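Oxygenase-reductase (Streptomyces fradiae, PDB 4OSP) probably reduces the C-6 ketone of angucyclinones with NADPH through this C-terminal short-chain reductase domain of a longer oxygenase-reductase in urdamycin formation. Local coordinates at residues B[191-203]-B[246-258]. Sequence-based numbering, arbitrary orientation. Where two conformers were deposited one is given.
Sequences RNITVNSVGPGIT and ARWITGSYLDASG
Ser197 and Tyr253 pair at the start of a short parallel ladder: Ser197 N donates to Ser252 O, Leu254 N to Ser197 O (2.7 Å), and Gly199 N to Leu254 O at a nearly straight 175°. Before the ladder, side chains supplement the backbone bonds. Asn196, its CG beside the backbone N (chi1 -69°), bridges residues 249-252 with both ends of its amide: ND2 gives a bond of 2.8 Å to Ile249 O, which lies in the amide plane, while OD1 accepts from Ser252 N (3.0 Å) and Ser252 OG (2.9 Å), arriving from opposite faces. Three bonds thus fix the amide's rotation. Thr250 OG1, swung anti to its own N (chi1 -165°), receives Val195 N at 2.9 Å, and Val195 O takes Gly251 N. The Tyr253 ring packs on the Gly199 backbone, with Gly199 N over one face and OH 3.3 Å from Gly199 CA. Among apolar contacts, Val198 CG1 meets Ala256 CB at 3.9 Å, on the face covered by helix 231-242. Arg247 forms salt bridges to Asp233 and Asp236 of the second subunit. Strand 253-256 pairs in parallel with strand 194-204, which leads to Thr203 of the NADP(+) site, in the Rossmann-type sheet of the SDR fold.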
ATOM      1  N   ARG B 191     -22.997   0.643 -11.882  0.50 23.04           N
ATOM      2  CA  ARG B 191     -24.207   0.201 -11.193  0.50 22.87           C
ATOM      3  C   ARG B 191     -24.245   0.661  -9.735  0.50 23.14           C
ATOM      4  O   ARG B 191     -25.113   0.244  -8.965  0.50 23.65           O
ATOM      5  CB  ARG B 191     -24.356  -1.321 -11.279  0.50 22.43           C
ATOM      6  CG  ARG B 191     -24.066  -1.876 -12.661  0.50 22.45           C
ATOM      7  CD  ARG B 191     -25.029  -2.981 -13.062  0.50 22.38           C
ATOM      8  NE  ARG B 191     -24.708  -4.282 -12.472  0.50 22.37           N
ATOM      9  CZ  ARG B 191     -23.767  -5.106 -12.931  0.50 21.94           C
ATOM     10  NH1 ARG B 191     -23.019  -4.759 -13.974  0.50 21.24           N
ATOM     11  NH2 ARG B 191     -23.566  -6.276 -12.336  0.50 21.14           N
ATOM     12  N   ASN B 192     -23.300   1.515  -9.357  1.00 23.16           N
ATOM     13  CA  ASN B 192     -23.291   2.100  -8.024  1.00 24.31           C
ATOM     14  C   ASN B 192     -23.260   1.103  -6.862  1.00 22.94           C
ATOM     15  O   ASN B 192     -23.798   1.370  -5.792  1.00 22.14           O
ATOM     16  CB  ASN B 192     -24.472   3.047  -7.860  1.00 26.46           C
ATOM     17  CG  ASN B 192     -24.034   4.459  -7.693  1.00 30.62           C
ATOM     18  OD1 ASN B 192     -24.032   4.988  -6.583  1.00 30.75           O
ATOM     19  ND2 ASN B 192     -23.599   5.077  -8.794  1.00 33.09           N
ATOM     20  N   ILE B 193     -22.632  -0.042  -7.089  1.00 21.67           N
ATOM     21  CA  ILE B 193     -22.416  -1.021  -6.040  1.00 19.93           C
ATOM     22  C   ILE B 193     -21.005  -0.823  -5.511  1.00 19.38           C
ATOM     23  O   ILE B 193     -20.064  -0.748  -6.289  1.00 19.64           O
ATOM     24  CB  ILE B 193     -22.581  -2.457  -6.597  1.00 19.02           C
ATOM     25  CG1 ILE B 193     -24.005  -2.659  -7.141  1.00 17.91           C
ATOM     26  CG2 ILE B 193     -22.264  -3.492  -5.536  1.00 17.62           C
ATOM     27  CD1 ILE B 193     -24.107  -3.725  -8.219  1.00 18.20           C
ATOM     28  N   THR B 194     -20.858  -0.698  -4.195  1.00 18.92           N
ATOM     29  CA  THR B 194     -19.516  -0.640  -3.598  1.00 17.99           C
ATOM     30  C   THR B 194     -19.009  -2.040  -3.296  1.00 17.90           C
ATOM     31  O   THR B 194     -19.792  -2.941  -2.987  1.00 16.92           O
ATOM     32  CB  THR B 194     -19.452   0.218  -2.317  1.00 17.84           C
ATOM     33  OG1 THR B 194     -20.029  -0.505  -1.224  1.00 17.90           O
ATOM     34  CG2 THR B 194     -20.168   1.566  -2.511  1.00 16.43           C
ATOM     35  N   VAL B 195     -17.688  -2.210  -3.403  1.00 17.72           N
ATOM     36  CA  VAL B 195     -17.028  -3.478  -3.143  1.00 17.29           C
ATOM     37  C   VAL B 195     -15.805  -3.176  -2.272  1.00 18.06           C
ATOM     38  O   VAL B 195     -14.899  -2.453  -2.682  1.00 17.88           O
ATOM     39  CB  VAL B 195     -16.583  -4.181  -4.462  1.00 17.27           C
ATOM     40  CG1 VAL B 195     -16.238  -5.638  -4.207  1.00 17.07           C
ATOM     41  CG2 VAL B 195     -17.674  -4.097  -5.531  1.00 16.70           C
ATOM     42  N   ASN B 196     -15.805  -3.701  -1.050  1.00 17.54           N
ATOM     43  CA  ASN B 196     -14.718  -3.439  -0.119  1.00 17.25           C
ATOM     44  C   ASN B 196     -14.262  -4.700   0.613  1.00 17.17           C
ATOM     45  O   ASN B 196     -14.972  -5.710   0.660  1.00 16.94           O
ATOM     46  CB  ASN B 196     -15.125  -2.359   0.887  1.00 16.98           C
ATOM     47  CG  ASN B 196     -15.257  -0.990   0.250  1.00 17.57           C
ATOM     48  OD1 ASN B 196     -14.258  -0.355  -0.106  1.00 18.26           O
ATOM     49  ND2 ASN B 196     -16.487  -0.523   0.113  1.00 16.81           N
ATOM     50  N   SER B 197     -13.065  -4.629   1.172  1.00 17.73           N
ATOM     51  CA  SER B 197     -12.499  -5.712   1.973  1.00 17.77           C
ATOM     52  C   SER B 197     -12.384  -5.235   3.413  1.00 18.19           C
ATOM     53  O   SER B 197     -12.160  -4.055   3.665  1.00 18.34           O
ATOM     54  CB  SER B 197     -11.115  -6.092   1.456  1.00 17.74           C
ATOM     55  OG  SER B 197     -11.199  -6.953   0.344  1.00 17.62           O
ATOM     56  N   VAL B 198     -12.590  -6.153   4.349  1.00 18.60           N
ATOM     57  CA  VAL B 198     -12.392  -5.891   5.762  1.00 18.85           C
ATOM     58  C   VAL B 198     -11.393  -6.930   6.280  1.00 19.31           C
ATOM     59  O   VAL B 198     -11.583  -8.131   6.076  1.00 19.09           O
ATOM     60  CB  VAL B 198     -13.721  -5.992   6.552  1.00 18.59           C
ATOM     61  CG1 VAL B 198     -13.477  -5.737   8.035  1.00 18.24           C
ATOM     62  CG2 VAL B 198     -14.746  -4.998   6.015  1.00 18.06           C
ATOM     63  N   GLY B 199     -10.318  -6.461   6.909  1.00 19.53           N
ATOM     64  CA  GLY B 199      -9.268  -7.343   7.412  1.00 21.28           C
ATOM     65  C   GLY B 199      -9.261  -7.432   8.927  1.00 22.90           C
ATOM     66  O   GLY B 199      -8.936  -6.459   9.609  1.00 23.56           O
ATOM     67  N   PRO B 200      -9.644  -8.597   9.473  1.00 24.91           N
ATOM     68  CA  PRO B 200      -9.585  -8.801  10.927  1.00 26.38           C
ATOM     69  C   PRO B 200      -8.139  -8.956  11.416  1.00 28.20           C
ATOM     70  O   PRO B 200      -7.240  -9.248  10.623  1.00 29.39           O
ATOM     71  CB  PRO B 200     -10.337 -10.124  11.135  1.00 26.36           C
ATOM     72  CG  PRO B 200     -10.988 -10.456   9.826  1.00 25.79           C
ATOM     73  CD  PRO B 200     -10.179  -9.772   8.769  1.00 25.56           C
ATOM     74  N   GLY B 201      -7.919  -8.727  12.702  1.00 29.55           N
ATOM     75  CA  GLY B 201      -6.723  -9.220  13.368  1.00 31.51           C
ATOM     76  C   GLY B 201      -7.090 -10.489  14.116  1.00 34.30           C
ATOM     77  O   GLY B 201      -8.022 -11.202  13.729  1.00 35.45           O
ATOM     78  N   ILE B 202      -6.378 -10.769  15.198  1.00 36.61           N
ATOM     79  CA  ILE B 202      -6.732 -11.893  16.055  1.00 38.79           C
ATOM     80  C   ILE B 202      -8.051 -11.595  16.757  1.00 38.78           C
ATOM     81  O   ILE B 202      -8.225 -10.539  17.363  1.00 37.76           O
ATOM     82  CB  ILE B 202      -5.628 -12.194  17.087  1.00 38.81           C
ATOM     83  CG1 ILE B 202      -4.289 -12.412  16.376  1.00 35.89           C
ATOM     84  CG2 ILE B 202      -6.004 -13.412  17.917  1.00 36.60           C
ATOM     85  CD1 ILE B 202      -3.098 -11.941  17.173  1.00 37.59           C
ATOM     86  N   THR B 203      -8.986 -12.526  16.658  1.00 42.30           N
ATOM     87  CA  THR B 203     -10.316 -12.285  17.170  1.00 45.41           C
ATOM     88  C   THR B 203     -10.807 -13.458  18.006  1.00 48.37           C
ATOM     89  O   THR B 203     -10.738 -14.614  17.581  1.00 50.60           O
ATOM     90  CB  THR B 203     -11.303 -11.973  16.027  1.00 45.71           C
ATOM     91  OG1 THR B 203     -10.653 -11.157  15.049  1.00 44.71           O
ATOM     92  CG2 THR B 203     -12.527 -11.237  16.555  1.00 44.68           C
ATOM     93  N   ALA B 246     -21.335   4.784   3.814  1.00 21.53           N
ATOM     94  CA  ALA B 246     -20.114   4.326   3.176  1.00 21.77           C
ATOM     95  C   ALA B 246     -20.266   4.280   1.661  1.00 22.51           C
ATOM     96  O   ALA B 246     -19.503   3.595   0.975  1.00 23.48           O
ATOM     97  CB  ALA B 246     -19.710   2.971   3.716  1.00 21.62           C
ATOM     98  N   ARG B 247     -21.229   5.034   1.137  1.00 21.71           N
ATOM     99  CA  ARG B 247     -21.474   5.053  -0.303  1.00 21.09           C
ATOM    100  C   ARG B 247     -20.254   5.543  -1.106  1.00 20.15           C
ATOM    101  O   ARG B 247     -20.106   5.222  -2.283  1.00 19.75           O
ATOM    102  CB  ARG B 247     -22.726   5.881  -0.628  1.00 21.10           C
ATOM    103  CG  ARG B 247     -22.514   7.388  -0.605  1.00 22.62           C
ATOM    104  CD  ARG B 247     -23.816   8.149  -0.324  1.00 23.46           C
ATOM    105  NE  ARG B 247     -23.511   9.496   0.150  1.00 24.76           N
ATOM    106  CZ  ARG B 247     -23.491   9.866   1.430  1.00 24.93           C
ATOM    107  NH1 ARG B 247     -23.806   9.006   2.386  1.00 23.71           N
ATOM    108  NH2 ARG B 247     -23.164  11.107   1.752  1.00 24.33           N
ATOM    109  N   TRP B 248     -19.379   6.309  -0.464  1.00 19.11           N
ATOM    110  CA  TRP B 248     -18.265   6.929  -1.175  1.00 18.78           C
ATOM    111  C   TRP B 248     -16.951   6.189  -0.922  1.00 17.82           C
ATOM    112  O   TRP B 248     -15.881   6.681  -1.269  1.00 18.04           O
ATOM    113  CB  TRP B 248     -18.162   8.433  -0.831  1.00 19.09           C
ATOM    114  CG  TRP B 248     -17.441   9.282  -1.872  1.00 20.04           C
ATOM    115  CD1 TRP B 248     -16.382  10.131  -1.652  1.00 20.46           C
ATOM    116  CD2 TRP B 248     -17.732   9.367  -3.282  1.00 19.85           C
ATOM    117  NE1 TRP B 248     -16.000  10.727  -2.832  1.00 20.34           N
ATOM    118  CE2 TRP B 248     -16.806  10.274  -3.846  1.00 19.84           C
ATOM    119  CE3 TRP B 248     -18.681   8.757  -4.121  1.00 19.96           C
ATOM    120  CZ2 TRP B 248     -16.794  10.579  -5.213  1.00 20.45           C
ATOM    121  CZ3 TRP B 248     -18.674   9.066  -5.477  1.00 19.16           C
ATOM    122  CH2 TRP B 248     -17.740   9.967  -6.009  1.00 20.28           C
ATOM    123  N   ILE B 249     -17.044   4.995  -0.330  1.00 16.91           N
ATOM    124  CA  ILE B 249     -15.887   4.113  -0.176  1.00 16.43           C
ATOM    125  C   ILE B 249     -16.062   2.854  -1.029  1.00 16.49           C
ATOM    126  O   ILE B 249     -16.997   2.064  -0.819  1.00 16.38           O
ATOM    127  CB  ILE B 249     -15.665   3.701   1.300  1.00 16.22           C
ATOM    128  CG1 ILE B 249     -15.490   4.938   2.194  1.00 15.94           C
ATOM    129  CG2 ILE B 249     -14.467   2.760   1.428  1.00 15.69           C
ATOM    130  CD1 ILE B 249     -15.567   4.618   3.675  1.00 16.17           C
ATOM    131  N   THR B 250     -15.166   2.665  -1.987  1.00 16.41           N
ATOM    132  CA  THR B 250     -15.141   1.426  -2.758  1.00 17.41           C
ATOM    133  C   THR B 250     -13.734   1.002  -3.191  1.00 17.87           C
ATOM    134  O   THR B 250     -12.830   1.829  -3.291  1.00 18.66           O
ATOM    135  CB  THR B 250     -16.097   1.478  -3.965  1.00 17.26           C
ATOM    136  OG1 THR B 250     -16.295   0.151  -4.465  1.00 17.87           O
ATOM    137  CG2 THR B 250     -15.539   2.380  -5.053  1.00 16.75           C
ATOM    138  N   GLY B 251     -13.557  -0.292  -3.425  1.00 18.36           N
ATOM    139  CA  GLY B 251     -12.269  -0.827  -3.838  1.00 18.85           C
ATOM    140  C   GLY B 251     -11.203  -0.806  -2.758  1.00 20.51           C
ATOM    141  O   GLY B 251     -10.029  -1.031  -3.040  1.00 21.79           O
ATOM    142  N   SER B 252     -11.600  -0.541  -1.518  1.00 20.43           N
ATOM    143  CA  SER B 252     -10.625  -0.335  -0.459  1.00 21.14           C
ATOM    144  C   SER B 252     -10.612  -1.466   0.562  1.00 21.09           C
ATOM    145  O   SER B 252     -11.424  -2.389   0.496  1.00 21.98           O
ATOM    146  CB  SER B 252     -10.847   1.014   0.231  1.00 20.95           C
ATOM    147  OG  SER B 252     -11.993   0.973   1.055  1.00 22.97           O
ATOM    148  N   TYR B 253      -9.664  -1.380   1.492  1.00 20.93           N
ATOM    149  CA  TYR B 253      -9.429  -2.394   2.504  1.00 20.82           C
ATOM    150  C   TYR B 253      -9.542  -1.708   3.877  1.00 20.55           C
ATOM    151  O   TYR B 253      -8.819  -0.767   4.165  1.00 19.21           O
ATOM    152  CB  TYR B 253      -8.036  -3.014   2.284  1.00 21.51           C
ATOM    153  CG  TYR B 253      -7.582  -4.022   3.341  1.00 25.01           C
ATOM    154  CD1 TYR B 253      -6.988  -3.591   4.530  1.00 24.28           C
ATOM    155  CD2 TYR B 253      -7.712  -5.419   3.131  1.00 24.68           C
ATOM    156  CE1 TYR B 253      -6.557  -4.496   5.487  1.00 24.79           C
ATOM    157  CE2 TYR B 253      -7.293  -6.331   4.096  1.00 24.44           C
ATOM    158  CZ  TYR B 253      -6.718  -5.860   5.273  1.00 25.74           C
ATOM    159  OH  TYR B 253      -6.278  -6.739   6.248  1.00 27.70           O
ATOM    160  N   LEU B 254     -10.493  -2.145   4.694  1.00 20.83           N
ATOM    161  CA  LEU B 254     -10.639  -1.607   6.047  1.00 21.47           C
ATOM    162  C   LEU B 254      -9.888  -2.437   7.078  1.00 21.92           C
ATOM    163  O   LEU B 254     -10.018  -3.662   7.133  1.00 21.46           O
ATOM    164  CB  LEU B 254     -12.112  -1.442   6.424  1.00 21.34           C
ATOM    165  CG  LEU B 254     -12.675  -0.142   5.853  1.00 22.85           C
ATOM    166  CD1 LEU B 254     -13.248  -0.376   4.467  1.00 23.76           C
ATOM    167  CD2 LEU B 254     -13.701   0.499   6.768  1.00 22.60           C
ATOM    168  N   ASP B 255      -9.087  -1.758   7.886  1.00 23.40           N
ATOM    169  CA  ASP B 255      -8.192  -2.423   8.813  1.00 24.59           C
ATOM    170  C   ASP B 255      -8.858  -2.552  10.178  1.00 25.06           C
ATOM    171  O   ASP B 255      -8.622  -1.745  11.085  1.00 24.57           O
ATOM    172  CB  ASP B 255      -6.877  -1.651   8.898  1.00 25.58           C
ATOM    173  CG  ASP B 255      -5.906  -2.245   9.890  1.00 28.45           C
ATOM    174  OD1 ASP B 255      -6.078  -3.411  10.318  1.00 29.51           O
ATOM    175  OD2 ASP B 255      -4.953  -1.533  10.251  1.00 31.84           O
ATOM    176  N   ALA B 256      -9.704  -3.571  10.309  1.00 27.32           N
ATOM    177  CA  ALA B 256     -10.446  -3.831  11.555  1.00 26.27           C
ATOM    178  C   ALA B 256      -9.694  -4.811  12.446  1.00 25.97           C
ATOM    179  O   ALA B 256     -10.197  -5.886  12.767  1.00 25.16           O
ATOM    180  CB  ALA B 256     -11.839  -4.350  11.244  1.00 25.21           C
ATOM    181  N   SER B 257      -8.490  -4.420  12.858  1.00 26.92           N
ATOM    182  CA  SER B 257      -7.605  -5.304  13.620  1.00 28.88           C
ATOM    183  C   SER B 257      -7.058  -4.660  14.905  1.00 29.59           C
ATOM    184  O   SER B 257      -6.146  -5.201  15.525  1.00 29.18           O
ATOM    185  CB  SER B 257      -6.424  -5.723  12.742  1.00 28.35           C
ATOM    186  OG  SER B 257      -5.569  -4.618  12.506  1.00 28.56           O
ATOM    187  N   GLY B 258      -7.593  -3.497  15.278  1.00 30.00           N
ATOM    188  CA  GLY B 258      -7.096  -2.758  16.440  1.00 30.41           C
ATOM    189  C   GLY B 258      -5.627  -2.394  16.340  1.00 30.79           C
ATOM    190  O   GLY B 258      -4.867  -2.578  17.287  1.00 29.77           O
TER
HETATM  191  O   HOH W   1     -22.226   4.905  -4.224  1.00 20.38           O
HETATM  192  O   HOH W   2     -17.761   0.164  -6.754  1.00 24.25           O
HETATM  193  O   HOH W   3     -19.328   0.728   1.157  1.00 13.41           O